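Nicotinate-nucleotide pyrophosphorylase (Francisella tularensis subsp. tularensis, PDB 3TQV) probably catalyses the conversion of quinolinate and 5-phospho-alpha-D-ribose 1-diphosphate to nicotinate ribonucleotide, carbon dioxide and diphosphate, a step of NAD(+) biosynthesis. Local coordinates at residues R92-K97 against L281-Q286; F63-I68 against I75-L80; N69-N74 against L104-T109. All coordinates share one frame; numbering follows the deposited sequence.

Contact 1 of 3, residues R92-K97 against L281-Q286; sequences RIFELK and LSLQVQ
L283 meets L96 and F94 across the four-stranded antiparallel sheet of the alpha/beta sandwich formed largely by the N-terminal domain. Strand 45-52 lies between the two segments and runs antiparallel to each, so this is a meeting of side chains across second-neighbour strands. The arrangement illustrates how a C-terminal strand, returning after the whole barrel domain, completes a sheet begun by the other domain.

One methyl group of L283 makes both of the closest approaches. Its CD1 lies 4.1 Å from CD1 of L96, and the two leucine side chains cross at about a right angle. The same CD1 approaches CE1 of F94 at 4.3 Å, obliquely to the ring. L283 has CG anti to its backbone N (chi1 -176°), whereas L96 keeps CG beside N (chi1 -64°); from these different starting directions their methyl groups converge on the side of the sheet that faces helix 100-130. On 92-97 itself, CG of L96 sits in the plane of the F94 ring, at its edge. I93 and F94 both bond through their backbones to C50, consistent with a classic beta bulge. Helix 100-130 closes over the apolar side, with I103 touching L283.

On the sheet's other face, polar pairs form within each strand. R92 NH1 forms a salt bridge to E95 OE2 at 3.0 Å, although the hydrogen bond within it is weak, and the arginine also makes a cation-pi contact with F49. On the returning strand, Q284 NE2 donates to S282 OG at 2.8 Å, the hydroxyl lying close to the amide plane.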
# COMPACT_ATOMS: atom_id res chain seq x y z
N ARG B 92 -24.10 -1.82 -5.53
CA ARG B 92 -23.84 -0.41 -5.28
C ARG B 92 -23.53 -0.23 -3.80
O ARG B 92 -24.34 -0.62 -2.95
CB ARG B 92 -25.07 0.43 -5.63
CG ARG B 92 -25.48 0.46 -7.09
CD ARG B 92 -26.55 1.52 -7.29
NE ARG B 92 -27.09 1.58 -8.65
CZ ARG B 92 -27.94 2.51 -9.07
NH1 ARG B 92 -28.34 3.46 -8.24
NH2 ARG B 92 -28.39 2.49 -10.32
N ILE B 93 -22.38 0.36 -3.48
CA ILE B 93 -22.04 0.55 -2.07
C ILE B 93 -22.54 1.88 -1.51
O ILE B 93 -22.94 1.96 -0.34
CB ILE B 93 -20.54 0.35 -1.80
CG1 ILE B 93 -19.69 1.18 -2.76
CG2 ILE B 93 -20.17 -1.12 -1.95
CD1 ILE B 93 -18.25 0.72 -2.84
N PHE B 94 -22.54 2.93 -2.33
CA PHE B 94 -23.08 4.19 -1.85
C PHE B 94 -23.63 4.99 -3.01
O PHE B 94 -23.35 4.68 -4.15
CB PHE B 94 -22.05 4.99 -1.05
CG PHE B 94 -20.88 5.49 -1.87
CD1 PHE B 94 -20.96 6.69 -2.57
CD2 PHE B 94 -19.71 4.76 -1.94
CE1 PHE B 94 -19.89 7.15 -3.33
CE2 PHE B 94 -18.64 5.20 -2.69
CZ PHE B 94 -18.72 6.40 -3.39
N GLU B 95 -24.42 6.00 -2.70
CA GLU B 95 -24.97 6.89 -3.72
C GLU B 95 -24.66 8.32 -3.38
O GLU B 95 -24.55 8.71 -2.21
CB GLU B 95 -26.47 6.69 -3.87
CG GLU B 95 -26.83 5.40 -4.58
CD GLU B 95 -28.31 5.07 -4.49
OE1 GLU B 95 -28.98 5.60 -3.58
OE2 GLU B 95 -28.79 4.28 -5.34
N LEU B 96 -24.48 9.11 -4.42
CA LEU B 96 -24.12 10.51 -4.25
C LEU B 96 -25.17 11.38 -4.91
O LEU B 96 -25.74 11.03 -5.96
CB LEU B 96 -22.73 10.81 -4.83
CG LEU B 96 -21.45 10.17 -4.25
CD1 LEU B 96 -20.24 10.64 -5.04
CD2 LEU B 96 -21.23 10.47 -2.77
N LYS B 97 -25.45 12.51 -4.27
CA LYS B 97 -26.22 13.57 -4.88
C LYS B 97 -25.48 14.87 -4.60
O LYS B 97 -25.17 15.19 -3.44
CB LYS B 97 -27.63 13.58 -4.30
CG LYS B 97 -28.42 14.84 -4.57
CD LYS B 97 -29.43 14.65 -5.69
CE LYS B 97 -30.62 15.61 -5.53
NZ LYS B 97 -31.68 15.08 -4.60
N LEU B 281 -13.24 -0.91 -8.36
CA LEU B 281 -14.38 -0.06 -8.08
C LEU B 281 -14.65 0.78 -9.29
O LEU B 281 -13.83 0.83 -10.20
CB LEU B 281 -14.06 0.87 -6.90
CG LEU B 281 -13.77 0.15 -5.59
CD1 LEU B 281 -13.66 1.16 -4.46
CD2 LEU B 281 -14.86 -0.87 -5.32
N SER B 282 -15.79 1.44 -9.31
CA SER B 282 -16.10 2.39 -10.35
C SER B 282 -17.14 3.41 -9.83
O SER B 282 -18.10 3.04 -9.17
CB SER B 282 -16.58 1.65 -11.60
OG SER B 282 -16.92 2.55 -12.63
N LEU B 283 -16.93 4.69 -10.10
CA LEU B 283 -17.96 5.67 -9.79
C LEU B 283 -18.76 5.99 -11.06
O LEU B 283 -18.22 6.51 -12.03
CB LEU B 283 -17.35 6.95 -9.21
CG LEU B 283 -18.35 8.02 -8.75
CD1 LEU B 283 -19.02 7.58 -7.47
CD2 LEU B 283 -17.68 9.36 -8.55
N GLN B 284 -20.04 5.65 -11.06
CA GLN B 284 -20.87 6.01 -12.20
C GLN B 284 -21.56 7.36 -11.92
O GLN B 284 -22.39 7.48 -11.01
CB GLN B 284 -21.87 4.89 -12.55
CG GLN B 284 -21.20 3.54 -12.86
CD GLN B 284 -20.40 3.55 -14.17
OE1 GLN B 284 -20.90 4.00 -15.21
NE2 GLN B 284 -19.17 3.06 -14.13
N VAL B 285 -21.18 8.36 -12.70
CA VAL B 285 -21.66 9.72 -12.51
C VAL B 285 -22.71 10.11 -13.55
O VAL B 285 -22.37 10.43 -14.69
CB VAL B 285 -20.49 10.73 -12.56
CG1 VAL B 285 -21.00 12.17 -12.49
CG2 VAL B 285 -19.52 10.48 -11.44
N GLN B 286 -23.98 10.06 -13.14
CA GLN B 286 -25.09 10.60 -13.92
C GLN B 286 -26.46 10.13 -13.43
O GLN B 286 -26.83 8.98 -13.66
CB GLN B 286 -24.95 10.33 -15.42
CG GLN B 286 -24.56 11.55 -16.21
CD GLN B 286 -25.42 12.75 -15.88
OE1 GLN B 286 -25.68 13.04 -14.70
NE2 GLN B 286 -25.90 13.44 -16.91

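Contact 2 of 3, residues F63-I68 against I75-L80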
# COMPACT_ATOMS: atom_id res chain seq x y z
N PHE B 63 -13.26 7.48 5.71
CA PHE B 63 -12.42 8.28 4.81
C PHE B 63 -13.24 8.94 3.70
O PHE B 63 -13.20 10.16 3.53
CB PHE B 63 -11.28 7.43 4.22
CG PHE B 63 -10.30 6.94 5.25
CD1 PHE B 63 -9.19 7.68 5.57
CD2 PHE B 63 -10.52 5.74 5.92
CE1 PHE B 63 -8.29 7.25 6.53
CE2 PHE B 63 -9.62 5.30 6.88
CZ PHE B 63 -8.50 6.07 7.18
N ALA B 64 -13.96 8.13 2.94
CA ALA B 64 -14.83 8.65 1.89
C ALA B 64 -15.66 9.80 2.44
O ALA B 64 -15.67 10.88 1.88
CB ALA B 64 -15.73 7.56 1.38
N ASN B 65 -16.34 9.55 3.56
CA ASN B 65 -17.08 10.59 4.25
C ASN B 65 -16.24 11.84 4.49
O ASN B 65 -16.71 12.97 4.32
CB ASN B 65 -17.60 10.07 5.60
CG ASN B 65 -18.79 9.12 5.46
OD1 ASN B 65 -19.40 9.00 4.40
ND2 ASN B 65 -19.14 8.45 6.56
N GLU B 66 -14.98 11.64 4.87
CA GLU B 66 -14.14 12.75 5.25
C GLU B 66 -13.69 13.52 4.01
O GLU B 66 -13.57 14.75 4.06
CB GLU B 66 -12.96 12.29 6.11
CG GLU B 66 -12.03 13.41 6.60
CD GLU B 66 -12.78 14.58 7.22
OE1 GLU B 66 -13.97 14.42 7.59
OE2 GLU B 66 -12.18 15.67 7.34
N VAL B 67 -13.48 12.80 2.91
CA VAL B 67 -13.22 13.44 1.62
C VAL B 67 -14.38 14.35 1.23
O VAL B 67 -14.18 15.53 0.97
CB VAL B 67 -12.99 12.41 0.49
CG1 VAL B 67 -12.77 13.11 -0.84
CG2 VAL B 67 -11.82 11.50 0.82
N ILE B 68 -15.60 13.81 1.19
CA ILE B 68 -16.78 14.63 0.93
C ILE B 68 -16.78 15.89 1.80
O ILE B 68 -16.82 17.02 1.30
CB ILE B 68 -18.10 13.87 1.22
CG1 ILE B 68 -18.34 12.82 0.15
CG2 ILE B 68 -19.29 14.82 1.26
CD1 ILE B 68 -17.61 13.11 -1.13
N ILE B 75 -22.39 17.78 -0.82
CA ILE B 75 -22.58 16.44 -1.37
C ILE B 75 -23.25 15.54 -0.34
O ILE B 75 -22.72 15.36 0.76
CB ILE B 75 -21.26 15.77 -1.79
CG1 ILE B 75 -20.51 16.61 -2.83
CG2 ILE B 75 -21.53 14.36 -2.33
CD1 ILE B 75 -19.07 16.12 -3.11
N GLN B 76 -24.39 14.97 -0.69
CA GLN B 76 -25.09 14.04 0.20
C GLN B 76 -24.72 12.61 -0.15
O GLN B 76 -24.77 12.21 -1.32
CB GLN B 76 -26.60 14.21 0.07
CG GLN B 76 -27.07 15.64 -0.01
CD GLN B 76 -28.34 15.77 -0.82
OE1 GLN B 76 -29.40 15.27 -0.43
NE2 GLN B 76 -28.25 16.45 -1.96
N ILE B 77 -24.37 11.83 0.87
CA ILE B 77 -24.01 10.43 0.66
C ILE B 77 -24.99 9.48 1.36
O ILE B 77 -25.39 9.70 2.50
CB ILE B 77 -22.55 10.15 1.10
CG1 ILE B 77 -22.15 8.73 0.74
CG2 ILE B 77 -22.38 10.39 2.59
CD1 ILE B 77 -20.64 8.51 0.84
N THR B 78 -25.38 8.42 0.66
CA THR B 78 -26.13 7.35 1.29
C THR B 78 -25.42 6.04 1.09
O THR B 78 -25.13 5.63 -0.04
CB THR B 78 -27.53 7.23 0.72
OG1 THR B 78 -28.15 8.52 0.74
CG2 THR B 78 -28.36 6.26 1.57
N TRP B 79 -25.14 5.37 2.20
CA TRP B 79 -24.45 4.10 2.20
C TRP B 79 -25.41 2.91 2.14
O TRP B 79 -26.31 2.77 2.97
CB TRP B 79 -23.55 4.02 3.42
CG TRP B 79 -22.38 4.97 3.36
CD1 TRP B 79 -22.30 6.22 3.90
CD2 TRP B 79 -21.12 4.73 2.72
NE1 TRP B 79 -21.07 6.77 3.64
CE2 TRP B 79 -20.32 5.88 2.92
CE3 TRP B 79 -20.58 3.65 2.01
CZ2 TRP B 79 -19.03 5.98 2.42
CZ3 TRP B 79 -19.29 3.75 1.51
CH2 TRP B 79 -18.53 4.91 1.72
N LEU B 80 -25.21 2.06 1.15
CA LEU B 80 -26.02 0.85 1.01
C LEU B 80 -25.38 -0.33 1.73
O LEU B 80 -26.03 -1.31 2.03
CB LEU B 80 -26.26 0.52 -0.47
CG LEU B 80 -27.30 1.39 -1.18
CD1 LEU B 80 -26.72 2.72 -1.66
CD2 LEU B 80 -27.85 0.62 -2.37
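N65 and W79 both place CG anti to the carbonyl carbon and beside the backbone N (chi1 -75° and -69°), which swings the amide of the helix and the indole of the strand into the space between them. W79 NE1 donates to N65 OD1 at 2.9 Å, with an N-H...O angle of 153°. The oxygen lies almost in the indole plane, at the ring edge, while the donor is only slightly tilted from the carbonyl plane; amide and ring are nevertheless steeply inclined to each other. The bond satisfies the indole nitrogen and, with the packing round the ring, restrains its rotation.

Apolar contacts brace the same ring. A64 CB reaches its edge, 3.8 Å from W79 CZ2, and I77 CD1 rests over one face toward the rim. Farther along, I68 and I75 cross at about a right angle: I68 CG2 touches I75 CB at 3.8 Å, and their CD1 methyls meet at 3.9 Å.

The pairing exemplifies a helix laid nearly antiparallel over the strand that follows it, the axes of 63-68 and 76-79 coming within 9.9 Å. Strand 76-79 is the outermost of its sheet within this chain, and its inward side chains also meet F94 and L96 of strand 92-97. Helix 61-71 packs in turn on helix 100-130, where I110 touches A64, V67 and I68, and on helix 16-31 through F63, E66 and V67.

Contact 3 of 3, residues N69-N74 against L104-T109; sequences NQLDKN and LTAERT
In the helical layer of the N-terminal alpha/beta sandwich, L71 at the close of helix 61-71 packs against T105 and A106 near the start of the long helix 100-130. It is a small helix-helix contact that depends on one methyl group. L71 CD1 lies 3.5 Å from A106 CA and 3.7 Å from A106 CB, resting against the helix backbone beside the short alanine side chain. T105 CG2 borders the same methyl at 3.9 Å. L71 holds CG beside its backbone N, and an extended second torsion (chi2 -170°) carries CD1 outward to the other helix.

T105 divides its two branches between different tasks. With OG1 beside the backbone N (chi1 -65°), CG2 stands anti to N and faces L71, while OG1 hydrogen-bonds to D35 and to the carbonyl of R101. Beyond the contact, L168 of the second subunit also packs on T105.

D72 is the first residue to leave helical geometry, and its OD2 bonds to S102, tying the chain after helix 61-71 to the beginning of helix 100-130. The K73 side chain reaches back to the helix: its NZ donates to the backbone O of N69 at 3.0 Å, from 44° out of the carbonyl plane.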
# COMPACT_ATOMS: atom_id res chain seq x y z
N ASN B 69 -16.71 15.66 3.11
CA ASN B 69 -16.74 16.71 4.12
C ASN B 69 -15.74 17.83 3.86
O ASN B 69 -16.07 19.01 4.04
CB ASN B 69 -16.45 16.09 5.48
CG ASN B 69 -16.66 17.06 6.61
OD1 ASN B 69 -15.78 17.27 7.45
ND2 ASN B 69 -17.83 17.68 6.63
N GLN B 70 -14.53 17.45 3.46
CA GLN B 70 -13.47 18.42 3.22
C GLN B 70 -13.61 19.16 1.89
O GLN B 70 -13.20 20.31 1.77
CB GLN B 70 -12.10 17.77 3.34
CG GLN B 70 -11.63 17.55 4.77
CD GLN B 70 -10.26 16.87 4.86
OE1 GLN B 70 -10.01 16.06 5.76
NE2 GLN B 70 -9.37 17.21 3.93
N LEU B 71 -14.20 18.52 0.89
CA LEU B 71 -14.35 19.16 -0.42
C LEU B 71 -15.61 20.03 -0.57
O LEU B 71 -15.55 21.14 -1.09
CB LEU B 71 -14.34 18.12 -1.53
CG LEU B 71 -12.97 17.62 -1.98
CD1 LEU B 71 -13.11 16.78 -3.24
CD2 LEU B 71 -12.06 18.80 -2.21
N ASP B 72 -16.74 19.50 -0.12
CA ASP B 72 -18.02 20.13 -0.38
C ASP B 72 -19.05 19.45 0.53
O ASP B 72 -19.61 18.42 0.19
CB ASP B 72 -18.39 19.94 -1.86
CG ASP B 72 -19.67 20.68 -2.24
OD1 ASP B 72 -20.43 21.08 -1.33
OD2 ASP B 72 -19.91 20.88 -3.45
N LYS B 73 -19.31 20.04 1.69
CA LYS B 73 -20.28 19.48 2.63
C LYS B 73 -21.67 19.32 1.99
O LYS B 73 -22.53 18.62 2.52
CB LYS B 73 -20.36 20.32 3.90
CG LYS B 73 -19.03 20.58 4.58
CD LYS B 73 -19.22 20.97 6.04
CE LYS B 73 -17.91 21.44 6.68
NZ LYS B 73 -16.79 20.45 6.56
N ASN B 74 -21.87 19.98 0.85
CA ASN B 74 -23.14 19.91 0.12
C ASN B 74 -23.43 18.55 -0.50
O ASN B 74 -24.59 18.21 -0.70
CB ASN B 74 -23.20 20.98 -0.99
CG ASN B 74 -23.22 22.40 -0.44
OD1 ASN B 74 -23.95 22.70 0.51
ND2 ASN B 74 -22.41 23.27 -1.04
N LEU B 104 -16.70 15.00 -9.36
CA LEU B 104 -15.68 14.54 -10.28
C LEU B 104 -14.30 14.68 -9.66
O LEU B 104 -13.35 13.99 -10.05
CB LEU B 104 -15.72 15.31 -11.61
CG LEU B 104 -16.90 15.02 -12.55
CD1 LEU B 104 -16.80 15.85 -13.83
CD2 LEU B 104 -17.02 13.52 -12.84
N THR B 105 -14.20 15.58 -8.69
CA THR B 105 -12.94 15.85 -8.03
C THR B 105 -12.77 14.92 -6.84
O THR B 105 -11.68 14.37 -6.63
CB THR B 105 -12.85 17.32 -7.60
OG1 THR B 105 -12.84 18.15 -8.77
CG2 THR B 105 -11.59 17.56 -6.78
N ALA B 106 -13.84 14.74 -6.07
CA ALA B 106 -13.81 13.82 -4.93
C ALA B 106 -13.44 12.40 -5.36
O ALA B 106 -12.79 11.64 -4.62
CB ALA B 106 -15.16 13.82 -4.23
N GLU B 107 -13.83 12.07 -6.59
CA GLU B 107 -13.86 10.70 -7.09
C GLU B 107 -12.64 9.83 -6.77
O GLU B 107 -12.72 8.89 -5.96
CB GLU B 107 -14.08 10.72 -8.59
CG GLU B 107 -14.35 9.35 -9.15
CD GLU B 107 -14.48 9.35 -10.65
OE1 GLU B 107 -14.92 10.37 -11.21
OE2 GLU B 107 -14.12 8.32 -11.28
N ARG B 108 -11.53 10.13 -7.44
CA ARG B 108 -10.33 9.31 -7.40
C ARG B 108 -9.86 9.08 -5.95
O ARG B 108 -9.58 7.94 -5.55
CB ARG B 108 -9.24 10.00 -8.23
CG ARG B 108 -8.18 9.11 -8.84
CD ARG B 108 -8.29 7.66 -8.41
NE ARG B 108 -9.22 6.96 -9.27
CZ ARG B 108 -9.59 5.70 -9.10
NH1 ARG B 108 -9.11 4.99 -8.09
NH2 ARG B 108 -10.44 5.14 -9.95
N THR B 109 -9.79 10.16 -5.16
CA THR B 109 -9.41 10.07 -3.76
C THR B 109 -10.35 9.14 -3.00
O THR B 109 -9.90 8.24 -2.31
CB THR B 109 -9.38 11.47 -3.06
OG1 THR B 109 -8.57 12.38 -3.81
CG2 THR B 109 -8.82 11.38 -1.66

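Overall arrangement
The three contacts show a sheet and two of the helices packed on it, 61-71 and 100-130, being fastened into one sandwich. Contacts 1 and 2 have centres about 10 Å apart and share the sheet, where E95 N and T78 O form a probable hydrogen bond at 2.8 Å. Contacts 2 and 3 share helix 61-71, with centres about 9 Å apart; I68 CD1 meets A106 CB at 4.0 Å. Contact 1 reaches contact 3, centres about 13 Å apart, through packing of L283 CD2 on E107 CG. All lie away from the predicted substrate-binding residues of their own chain, but R108, within 104-109, packs on one of them, R142 of the second subunit.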